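Local coordinates for glycoside hydrolase family 81 (Clostridium thermocellum, PDB 6FOP), which probably hydrolyses, in its native form, beta-1,3-glucans such as laminarin as a component of the bacterium's cellulosome, at residues S131-F136 and K257-A262; F224-K229 and T246-V251; N613-Q618 and E636-E641. All blocks are in the same frame, centred on the assembly; numbering follows the deposited sequence.

Overall arrangement
From the N terminus, the chain passes through other strands before entering the eight-stranded antiparallel sheet, where 131-136 leads into strand 133-139 and forms one half of contact 1. Segment 257-262 comes back against it after 120 intervening residues, so contact 1 closes a long loop, rich in strand, between this sheet and the small sheet that begins with strand 260-263. Nested inside the loop, contact 2 pairs 224-229 with 246-251, the two arms of a beta hairpin. The two contacts touch, the ring of Tyr-135 meeting Phe-224. Contact 3 follows in series and closes a short, mostly helical loop within the C-terminal domain, its centre about 50 Å from those of contacts 1 and 2.

Contact 1: residues S131-F136 and K257-A262; sequences SPYAYF and KGTILA
Pro-132 and Ile-260 meet where the two backbones draw closest, the CA atoms of Ser-131 and Leu-261 lying 5.3 Å apart without forming a ladder. Pro-132 turns its ring across the isoleucine: CD sits 3.2 Å from Ile-260 O, while CG reaches Ile-260 CG2 at 4.0 Å. Tyr-133 crosses Ile-260 at about a right angle, its OH 3.5 Å from the CD1 tip, and that hydroxyl is fixed by a hydrogen bond to the carbonyl of Tyr-217. Ser-131 OG accepts from Tyr-133 N at 3.0 Å (155° at the hydrogen), an ST turn at the entry to strand 133-139. The contact thus joins an inner strand of the eight-stranded antiparallel sheet to an outermost strand of a separate three-stranded sheet, with helix 211-220 packing on both Pro-132 and Ile-260. Water carries the polar link across this junction. One molecule lies 2.6 Å from Ser-131 OG and donates both to Thr-259 OG1 and, at 2.8 Å, to Ile-260 O. A second accepts from Tyr-135 OH at 2.7 Å and also from Thr-259 OG1. The threonine hydroxyl, anti to its backbone N (chi1 -166°), is therefore acceptor to one water and donor to the other. Ile-260 N, by contrast, is buried with no polar partner in the model.

Contact 2: residues F224-K229 and T246-V251; sequences FVTDTK and TAEVSV
Val-225 and Val-249 pack on the more tightly filled face of two antiparallel strands whose short segments run at 136° to each other. Val-225 divides its methyls between two neighbours: CG2 reaches Val-249 CG1 at 4.1 Å, and CG1 lies 4.2 Å from Ala-247 CB. Thr-228 points to the same face and is buried with Val-225 and Ala-247; its hydroxyl is held by Ser-108 OG and Phe-110 N. Main-chain hydrogen bonds pair Phe-224 with Ser-250 and Lys-229 with Thr-246 in both directions, so the ladder is closed at each end of the contact. These are the arms of the hairpin formed by strands 223-235 and 240-251, interrupted by a beta bulge at Thr-226. Here the register slips by one residue, and Thr-226 N still bonds to Glu-248 O at 2.8 Å. The other face is polar and wetter. Glu-248 has CG anti to its backbone N (chi1 176°). Its chain crosses the threonine, and OE1 receives a short 2.5 Å hydrogen bond from Thr-226 OG1 on its anti lone pair. That hydroxyl stands between the threonine's own N and carbonyl carbon (chi1 52°), which leaves CG2 beside the backbone N and 3.8 Å from Ser-250 CB; Ser-250 OG, in the conformer given, donates to Thr-226 OG1 at 3.2 Å. Further along this face, the carboxylates of Asp-227 and Glu-248 approach without touching, OD2 of the first 5.0 Å from OE2 of the second. A water lies 2.9 Å from each of these oxygens and may ease the repulsion of like charges, as may the salt bridge from Lys-229 NZ to Asp-227 OD1. Lys-106 reaches the bulge too, its NZ hydrogen-bonded to Thr-226 O.

Contact 3: residues N613-Q618 and E636-E641; sequences NWKDIQ and ESIVPE
Glu-641 N donates to Asp-616 OD2 at 2.8 Å, meeting the carboxylate on its syn side and 19° out of its plane. Next to this bond, Glu-641 lays its CG over one face of the Trp-614 indole, 3.9 Å from the centroid of the five-membered ring, a CH-pi contact in which NE1 is the nearest ring atom. Ile-638 packs through CG2 against Asp-616 N and CB, and sets CD1 3.8 Å from Lys-615 CB. In the next shell, Asp-616 OD1 takes a water at 2.7 Å that also donates to Val-639 O, tying the carboxylate to the loop a second time. Asp-616 CG stands between its own backbone N and carbonyl carbon (chi1 50°), and OD1 also takes a weak bond from Ile-617 N. The glutamate's own carboxylate is directed elsewhere, OE2 to a salt bridge with Lys-344 and OE1 to Gly-643 N, while helix 570-575 packs against the indole. Trp-614 occupies the N-cap position of helix 615-622, so the loop before helix 646-659 is docked on a helix's first turn, within a C-terminal domain whose clan is that of the six-hairpin, (alpha/alpha)6-barrel glycosidases.

Contact 1: residues S131-F136 and K257-A262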
loop_
_atom_site.group_PDB
_atom_site.type_symbol
_atom_site.label_atom_id
_atom_site.label_comp_id
_atom_site.label_asym_id
_atom_site.label_seq_id
_atom_site.Cartn_x
_atom_site.Cartn_y
_atom_site.Cartn_z
ATOM N N SER A 131 -16.586 -2.668 6.594
ATOM C CA SER A 131 -17.834 -2.825 7.341
ATOM C C SER A 131 -18.984 -2.349 6.478
ATOM O O SER A 131 -18.909 -1.282 5.898
ATOM C CB SER A 131 -17.849 -2.008 8.622
ATOM O OG SER A 131 -19.054 -2.224 9.332
ATOM N N PRO A 132 -20.122 -3.052 6.534
ATOM C CA PRO A 132 -21.345 -2.489 5.919
ATOM C C PRO A 132 -22.058 -1.488 6.835
ATOM O O PRO A 132 -23.070 -0.928 6.425
ATOM C CB PRO A 132 -22.207 -3.743 5.718
ATOM C CG PRO A 132 -21.843 -4.599 6.844
ATOM C CD PRO A 132 -20.358 -4.416 7.041
ATOM N N TYR A 133 -21.573 -1.331 8.067
ATOM C CA TYR A 133 -22.139 -0.409 9.051
ATOM C C TYR A 133 -21.396 0.905 9.125
ATOM O O TYR A 133 -20.184 0.963 8.808
ATOM C CB TYR A 133 -22.099 -0.992 10.443
ATOM C CG TYR A 133 -22.911 -2.241 10.639
ATOM C CD1 TYR A 133 -24.298 -2.163 10.917
ATOM C CD2 TYR A 133 -22.332 -3.489 10.618
ATOM C CE1 TYR A 133 -25.043 -3.303 11.128
ATOM C CE2 TYR A 133 -23.079 -4.639 10.812
ATOM C CZ TYR A 133 -24.453 -4.536 11.078
ATOM O OH TYR A 133 -25.155 -5.710 11.311
ATOM N N ALA A 134 -22.094 1.952 9.589
ATOM C CA ALA A 134 -21.453 3.151 10.144
ATOM C C ALA A 134 -22.168 3.433 11.463
ATOM O O ALA A 134 -23.383 3.199 11.584
ATOM C CB ALA A 134 -21.512 4.350 9.221
ATOM N N TYR A 135 -21.404 3.869 12.451
ATOM C CA TYR A 135 -21.884 3.982 13.831
ATOM C C TYR A 135 -21.778 5.431 14.306
ATOM O O TYR A 135 -20.804 6.113 14.005
ATOM C CB TYR A 135 -21.050 3.103 14.757
ATOM C CG TYR A 135 -20.852 1.667 14.284
ATOM C CD1 TYR A 135 -21.825 0.712 14.423
ATOM C CD2 TYR A 135 -19.663 1.287 13.674
ATOM C CE1 TYR A 135 -21.653 -0.580 14.012
ATOM C CE2 TYR A 135 -19.471 -0.011 13.248
ATOM C CZ TYR A 135 -20.442 -0.950 13.388
ATOM O OH TYR A 135 -20.230 -2.250 12.962
ATOM N N PHE A 136 -22.791 5.885 15.064
ATOM C CA PHE A 136 -22.880 7.276 15.461
ATOM C C PHE A 136 -23.289 7.418 16.921
ATOM O O PHE A 136 -24.093 6.621 17.425
ATOM C CB PHE A 136 -23.916 8.020 14.597
ATOM C CG PHE A 136 -23.672 7.917 13.099
ATOM C CD1 PHE A 136 -24.193 6.870 12.368
ATOM C CD2 PHE A 136 -22.898 8.868 12.453
ATOM C CE1 PHE A 136 -23.941 6.756 11.003
ATOM C CE2 PHE A 136 -22.642 8.757 11.093
ATOM C CZ PHE A 136 -23.177 7.707 10.377
ATOM N N LYS A 257 -23.406 -10.538 20.220
ATOM C CA LYS A 257 -22.081 -9.939 20.177
ATOM C C LYS A 257 -21.343 -10.493 18.966
ATOM O O LYS A 257 -21.095 -11.686 18.862
ATOM C CB LYS A 257 -21.282 -10.203 21.455
ATOM C CG LYS A 257 -20.023 -9.344 21.517
ATOM C CD LYS A 257 -19.279 -9.464 22.827
ATOM C CE LYS A 257 -18.075 -8.555 22.814
ATOM N NZ LYS A 257 -17.341 -8.639 24.101
ATOM N N GLY A 258 -21.028 -9.602 18.055
ATOM C CA GLY A 258 -20.303 -9.924 16.834
ATOM C C GLY A 258 -20.409 -8.761 15.894
ATOM O O GLY A 258 -20.849 -7.695 16.269
ATOM N N THR A 259 -19.974 -8.973 14.657
ATOM C CA THR A 259 -20.197 -8.014 13.598
ATOM C C THR A 259 -20.108 -8.715 12.253
ATOM O O THR A 259 -19.899 -9.946 12.187
ATOM C CB THR A 259 -19.259 -6.787 13.695
ATOM O OG1 THR A 259 -19.741 -5.745 12.850
ATOM C CG2 THR A 259 -17.826 -7.097 13.305
ATOM N N ILE A 260 -20.415 -7.954 11.210
ATOM C CA ILE A 260 -20.338 -8.419 9.852
ATOM C C ILE A 260 -19.142 -7.706 9.224
ATOM O O ILE A 260 -19.098 -6.486 9.179
ATOM C CB ILE A 260 -21.620 -8.100 9.066
ATOM C CG1 ILE A 260 -22.846 -8.750 9.704
ATOM C CG2 ILE A 260 -21.471 -8.555 7.612
ATOM C CD1 ILE A 260 -24.179 -8.286 9.124
ATOM N N LEU A 261 -18.164 -8.486 8.774
ATOM C CA LEU A 261 -16.949 -7.948 8.107
ATOM C C LEU A 261 -17.057 -8.247 6.607
ATOM O O LEU A 261 -17.461 -9.337 6.216
ATOM C CB LEU A 261 -15.673 -8.517 8.697
ATOM C CG LEU A 261 -15.450 -8.241 10.180
ATOM C CD1 LEU A 261 -14.216 -9.014 10.635
ATOM C CD2 LEU A 261 -15.258 -6.750 10.410
ATOM N N ALA A 262 -16.724 -7.245 5.816
ATOM C CA ALA A 262 -16.703 -7.337 4.369
ATOM C C ALA A 262 -15.217 -7.453 3.973
ATOM O O ALA A 262 -14.401 -6.638 4.361
ATOM C CB ALA A 262 -17.346 -6.109 3.726
HETATM O O HOH W 1 -18.382 -4.341 10.744
HETATM O O HOH W 2 -21.614 -4.254 14.172
#

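Contact 2: residues F224-K229 and T246-V251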
loop_
_atom_site.group_PDB
_atom_site.type_symbol
_atom_site.label_atom_id
_atom_site.label_comp_id
_atom_site.label_asym_id
_atom_site.label_seq_id
_atom_site.Cartn_x
_atom_site.Cartn_y
_atom_site.Cartn_z
ATOM N N PHE A 224 -21.011 -1.769 18.246
ATOM C CA PHE A 224 -20.262 -0.663 17.646
ATOM C C PHE A 224 -18.770 -1.002 17.652
ATOM O O PHE A 224 -18.210 -1.363 18.682
ATOM C CB PHE A 224 -20.498 0.624 18.436
ATOM C CG PHE A 224 -21.810 1.317 18.138
ATOM C CD1 PHE A 224 -22.940 0.634 17.698
ATOM C CD2 PHE A 224 -21.897 2.696 18.322
ATOM C CE1 PHE A 224 -24.121 1.317 17.429
ATOM C CE2 PHE A 224 -23.070 3.360 18.050
ATOM C CZ PHE A 224 -24.165 2.677 17.597
ATOM N N VAL A 225 -18.127 -0.868 16.487
ATOM C CA VAL A 225 -16.687 -1.113 16.394
ATOM C C VAL A 225 -15.948 0.046 17.023
ATOM O O VAL A 225 -16.123 1.183 16.623
ATOM C CB VAL A 225 -16.240 -1.340 14.943
ATOM C CG1 VAL A 225 -14.722 -1.466 14.891
ATOM C CG2 VAL A 225 -16.870 -2.611 14.416
ATOM N N THR A 226 -15.130 -0.264 18.039
ATOM C CA THR A 226 -14.381 0.742 18.787
ATOM C C THR A 226 -12.867 0.655 18.612
ATOM O O THR A 226 -12.159 1.561 19.043
ATOM C CB THR A 226 -14.730 0.675 20.289
ATOM O OG1 THR A 226 -14.566 -0.671 20.747
ATOM C CG2 THR A 226 -16.178 1.093 20.487
ATOM N N ASP A 227 -12.387 -0.395 17.934
ATOM C CA ASP A 227 -10.952 -0.488 17.601
ATOM C C ASP A 227 -10.816 -1.518 16.487
ATOM O O ASP A 227 -11.635 -2.428 16.363
ATOM C CB ASP A 227 -10.107 -0.874 18.826
ATOM C CG ASP A 227 -8.617 -0.535 18.669
ATOM O OD1 ASP A 227 -8.236 0.210 17.775
ATOM O OD2 ASP A 227 -7.842 -1.030 19.508
ATOM N N THR A 228 -9.762 -1.362 15.685
ATOM C CA THR A 228 -9.415 -2.303 14.630
ATOM C C THR A 228 -7.886 -2.463 14.628
ATOM O O THR A 228 -7.145 -1.471 14.771
ATOM C CB THR A 228 -9.909 -1.883 13.231
ATOM O OG1 THR A 228 -9.316 -0.642 12.840
ATOM C CG2 THR A 228 -11.448 -1.770 13.217
ATOM N N LYS A 229 -7.446 -3.714 14.474
ATOM C CA LYS A 229 -6.022 -4.068 14.578
ATOM C C LYS A 229 -5.639 -5.152 13.609
ATOM O O LYS A 229 -6.350 -6.158 13.473
ATOM C CB LYS A 229 -5.719 -4.583 16.004
ATOM C CG LYS A 229 -5.826 -3.551 17.113
ATOM C CD LYS A 229 -4.548 -2.729 17.288
ATOM C CE LYS A 229 -4.823 -1.367 17.928
ATOM N NZ LYS A 229 -5.338 -0.435 16.856
ATOM N N THR A 246 -8.623 -7.886 13.497
ATOM C CA THR A 246 -9.503 -7.948 14.682
ATOM C C THR A 246 -10.217 -6.626 14.879
ATOM O O THR A 246 -9.598 -5.568 14.865
ATOM C CB THR A 246 -8.694 -8.314 15.940
ATOM O OG1 THR A 246 -7.971 -9.521 15.678
ATOM C CG2 THR A 246 -9.608 -8.530 17.141
ATOM N N ALA A 247 -11.542 -6.710 15.061
ATOM C CA ALA A 247 -12.372 -5.574 15.429
ATOM C C ALA A 247 -12.823 -5.780 16.864
ATOM O O ALA A 247 -13.253 -6.869 17.230
ATOM C CB ALA A 247 -13.578 -5.480 14.509
ATOM N N GLU A 248 -12.705 -4.741 17.667
ATOM C CA GLU A 248 -13.255 -4.714 19.009
ATOM C C GLU A 248 -14.655 -4.121 18.888
ATOM O O GLU A 248 -14.811 -3.085 18.264
ATOM C CB GLU A 248 -12.395 -3.815 19.897
ATOM C CG GLU A 248 -12.878 -3.605 21.304
ATOM C CD GLU A 248 -12.067 -2.515 21.992
ATOM O OE1 GLU A 248 -12.337 -1.290 21.785
ATOM O OE2 GLU A 248 -11.143 -2.890 22.718
ATOM N N VAL A 249 -15.638 -4.727 19.552
ATOM C CA VAL A 249 -16.984 -4.158 19.612
ATOM C C VAL A 249 -17.422 -3.838 21.043
ATOM O O VAL A 249 -17.039 -4.522 22.010
ATOM C CB VAL A 249 -18.032 -5.039 18.922
ATOM C CG1 VAL A 249 -17.723 -5.217 17.449
ATOM C CG2 VAL A 249 -18.199 -6.382 19.594
ATOM N N SER A 250 -18.200 -2.746 21.132
ATOM C CA SER A 250 -18.857 -2.357 22.357
ATOM C C SER A 250 -20.366 -2.510 22.106
ATOM O O SER A 250 -20.935 -1.912 21.185
ATOM C CB SER A 250 -18.402 -0.945 22.723
ATOM O OG SER A 250 -16.963 -0.936 22.872
ATOM N N VAL A 251 -20.996 -3.357 22.910
ATOM C CA VAL A 251 -22.396 -3.699 22.704
ATOM C C VAL A 251 -23.297 -2.656 23.369
ATOM O O VAL A 251 -23.347 -2.539 24.603
ATOM C CB VAL A 251 -22.706 -5.091 23.263
ATOM C CG1 VAL A 251 -24.170 -5.438 23.002
ATOM C CG2 VAL A 251 -21.780 -6.151 22.664
HETATM O O HOH W 3 -10.841 1.050 22.149
HETATM O O HOH W 4 -8.801 -1.220 22.233
HETATM O O HOH W 5 -5.464 -8.734 14.861
#

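Contact 3: residues N613-Q618 and E636-E641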
loop_
_atom_site.group_PDB
_atom_site.type_symbol
_atom_site.label_atom_id
_atom_site.label_comp_id
_atom_site.label_asym_id
_atom_site.label_seq_id
_atom_site.Cartn_x
_atom_site.Cartn_y
_atom_site.Cartn_z
ATOM N N ASN A 613 9.373 3.476 -26.495
ATOM C CA ASN A 613 10.278 3.985 -25.500
ATOM C C ASN A 613 10.226 3.089 -24.253
ATOM O O ASN A 613 9.457 2.123 -24.214
ATOM C CB ASN A 613 10.019 5.475 -25.197
ATOM C CG ASN A 613 8.701 5.740 -24.504
ATOM O OD1 ASN A 613 7.793 4.907 -24.492
ATOM N ND2 ASN A 613 8.606 6.908 -23.931
ATOM N N TRP A 614 11.094 3.362 -23.286
ATOM C CA TRP A 614 11.303 2.456 -22.139
ATOM C C TRP A 614 11.459 1.004 -22.572
ATOM O O TRP A 614 10.967 0.071 -21.934
ATOM C CB TRP A 614 10.207 2.617 -21.076
ATOM C CG TRP A 614 10.306 3.869 -20.284
ATOM C CD1 TRP A 614 11.111 4.954 -20.512
ATOM C CD2 TRP A 614 9.544 4.191 -19.095
ATOM N NE1 TRP A 614 10.905 5.908 -19.548
ATOM C CE2 TRP A 614 9.933 5.481 -18.687
ATOM C CE3 TRP A 614 8.580 3.513 -18.361
ATOM C CZ2 TRP A 614 9.385 6.114 -17.562
ATOM C CZ3 TRP A 614 8.037 4.133 -17.242
ATOM C CH2 TRP A 614 8.438 5.426 -16.864
ATOM N N LYS A 615 12.230 0.821 -23.663
ATOM C CA LYS A 615 12.425 -0.533 -24.180
ATOM C C LYS A 615 13.171 -1.417 -23.174
ATOM O O LYS A 615 12.915 -2.620 -23.103
ATOM C CB LYS A 615 13.234 -0.519 -25.471
ATOM C CG LYS A 615 12.503 -0.013 -26.703
ATOM C CD LYS A 615 13.434 -0.113 -27.915
ATOM C CE LYS A 615 12.712 0.021 -29.240
ATOM N NZ LYS A 615 12.240 1.412 -29.439
ATOM N N ASP A 616 14.113 -0.821 -22.422
ATOM C CA ASP A 616 14.808 -1.572 -21.357
ATOM C C ASP A 616 13.839 -2.156 -20.320
ATOM O O ASP A 616 13.855 -3.360 -20.044
ATOM C CB ASP A 616 15.925 -0.777 -20.674
ATOM C CG ASP A 616 15.525 0.619 -20.202
ATOM O OD1 ASP A 616 14.419 1.135 -20.524
ATOM O OD2 ASP A 616 16.341 1.207 -19.470
ATOM N N ILE A 617 12.970 -1.298 -19.784
ATOM C CA ILE A 617 11.983 -1.729 -18.788
ATOM C C ILE A 617 11.085 -2.796 -19.419
ATOM O O ILE A 617 10.800 -3.828 -18.793
ATOM C CB ILE A 617 11.142 -0.546 -18.320
ATOM C CG1 ILE A 617 11.983 0.571 -17.712
ATOM C CG2 ILE A 617 10.071 -0.987 -17.344
ATOM C CD1 ILE A 617 12.846 0.178 -16.574
ATOM N N GLN A 618 10.622 -2.550 -20.659
ATOM C CA GLN A 618 9.685 -3.488 -21.291
ATOM C C GLN A 618 10.324 -4.815 -21.629
ATOM O O GLN A 618 9.682 -5.865 -21.532
ATOM C CB GLN A 618 9.056 -2.888 -22.540
ATOM C CG GLN A 618 8.130 -1.726 -22.248
ATOM C CD GLN A 618 6.900 -2.139 -21.487
ATOM O OE1 GLN A 618 6.569 -3.315 -21.432
ATOM N NE2 GLN A 618 6.183 -1.152 -20.947
ATOM N N GLU A 636 22.388 -2.101 -27.429
ATOM C CA GLU A 636 23.079 -0.982 -26.809
ATOM C C GLU A 636 22.646 0.381 -27.233
ATOM O O GLU A 636 23.130 1.351 -26.639
ATOM C CB GLU A 636 24.561 -1.032 -27.179
ATOM C CG GLU A 636 25.248 -2.121 -26.454
ATOM C CD GLU A 636 26.769 -2.005 -26.495
ATOM O OE1 GLU A 636 27.350 -0.885 -26.328
ATOM O OE2 GLU A 636 27.366 -3.086 -26.554
ATOM N N SER A 637 21.840 0.504 -28.287
ATOM C CA SER A 637 21.306 1.828 -28.688
ATOM C C SER A 637 20.258 2.332 -27.728
ATOM O O SER A 637 19.969 3.517 -27.722
ATOM C CB SER A 637 20.643 1.813 -30.092
ATOM O OG SER A 637 19.235 1.411 -30.062
ATOM N N ILE A 638 19.657 1.440 -26.956
ATOM C CA ILE A 638 18.626 1.866 -26.019
ATOM C C ILE A 638 19.224 2.777 -24.975
ATOM O O ILE A 638 20.201 2.413 -24.332
ATOM C CB ILE A 638 17.956 0.648 -25.346
ATOM C CG1 ILE A 638 17.246 -0.217 -26.385
ATOM C CG2 ILE A 638 16.969 1.095 -24.284
ATOM C CD1 ILE A 638 16.845 -1.573 -25.879
ATOM N N VAL A 639 18.682 3.974 -24.828
ATOM C CA VAL A 639 19.135 4.877 -23.779
ATOM C C VAL A 639 18.384 4.469 -22.503
ATOM O O VAL A 639 17.161 4.490 -22.495
ATOM C CB VAL A 639 18.826 6.341 -24.139
ATOM C CG1 VAL A 639 19.230 7.266 -23.003
ATOM C CG2 VAL A 639 19.575 6.724 -25.419
ATOM N N PRO A 640 19.091 4.049 -21.449
ATOM C CA PRO A 640 18.402 3.569 -20.248
ATOM C C PRO A 640 17.419 4.556 -19.668
ATOM O O PRO A 640 17.687 5.764 -19.656
ATOM C CB PRO A 640 19.551 3.318 -19.256
ATOM C CG PRO A 640 20.708 2.979 -20.144
ATOM C CD PRO A 640 20.555 3.904 -21.313
ATOM N N GLU A 641 16.298 4.037 -19.185
ATOM C CA GLU A 641 15.478 4.777 -18.254
ATOM C C GLU A 641 16.380 5.284 -17.108
ATOM O O GLU A 641 17.373 4.640 -16.747
ATOM C CB GLU A 641 14.304 3.920 -17.776
ATOM C CG GLU A 641 13.244 4.697 -17.005
ATOM C CD GLU A 641 13.559 4.953 -15.550
ATOM O OE1 GLU A 641 14.293 4.146 -14.955
ATOM O OE2 GLU A 641 13.086 5.993 -15.016
HETATM O O HOH W 6 14.678 3.369 -22.095
#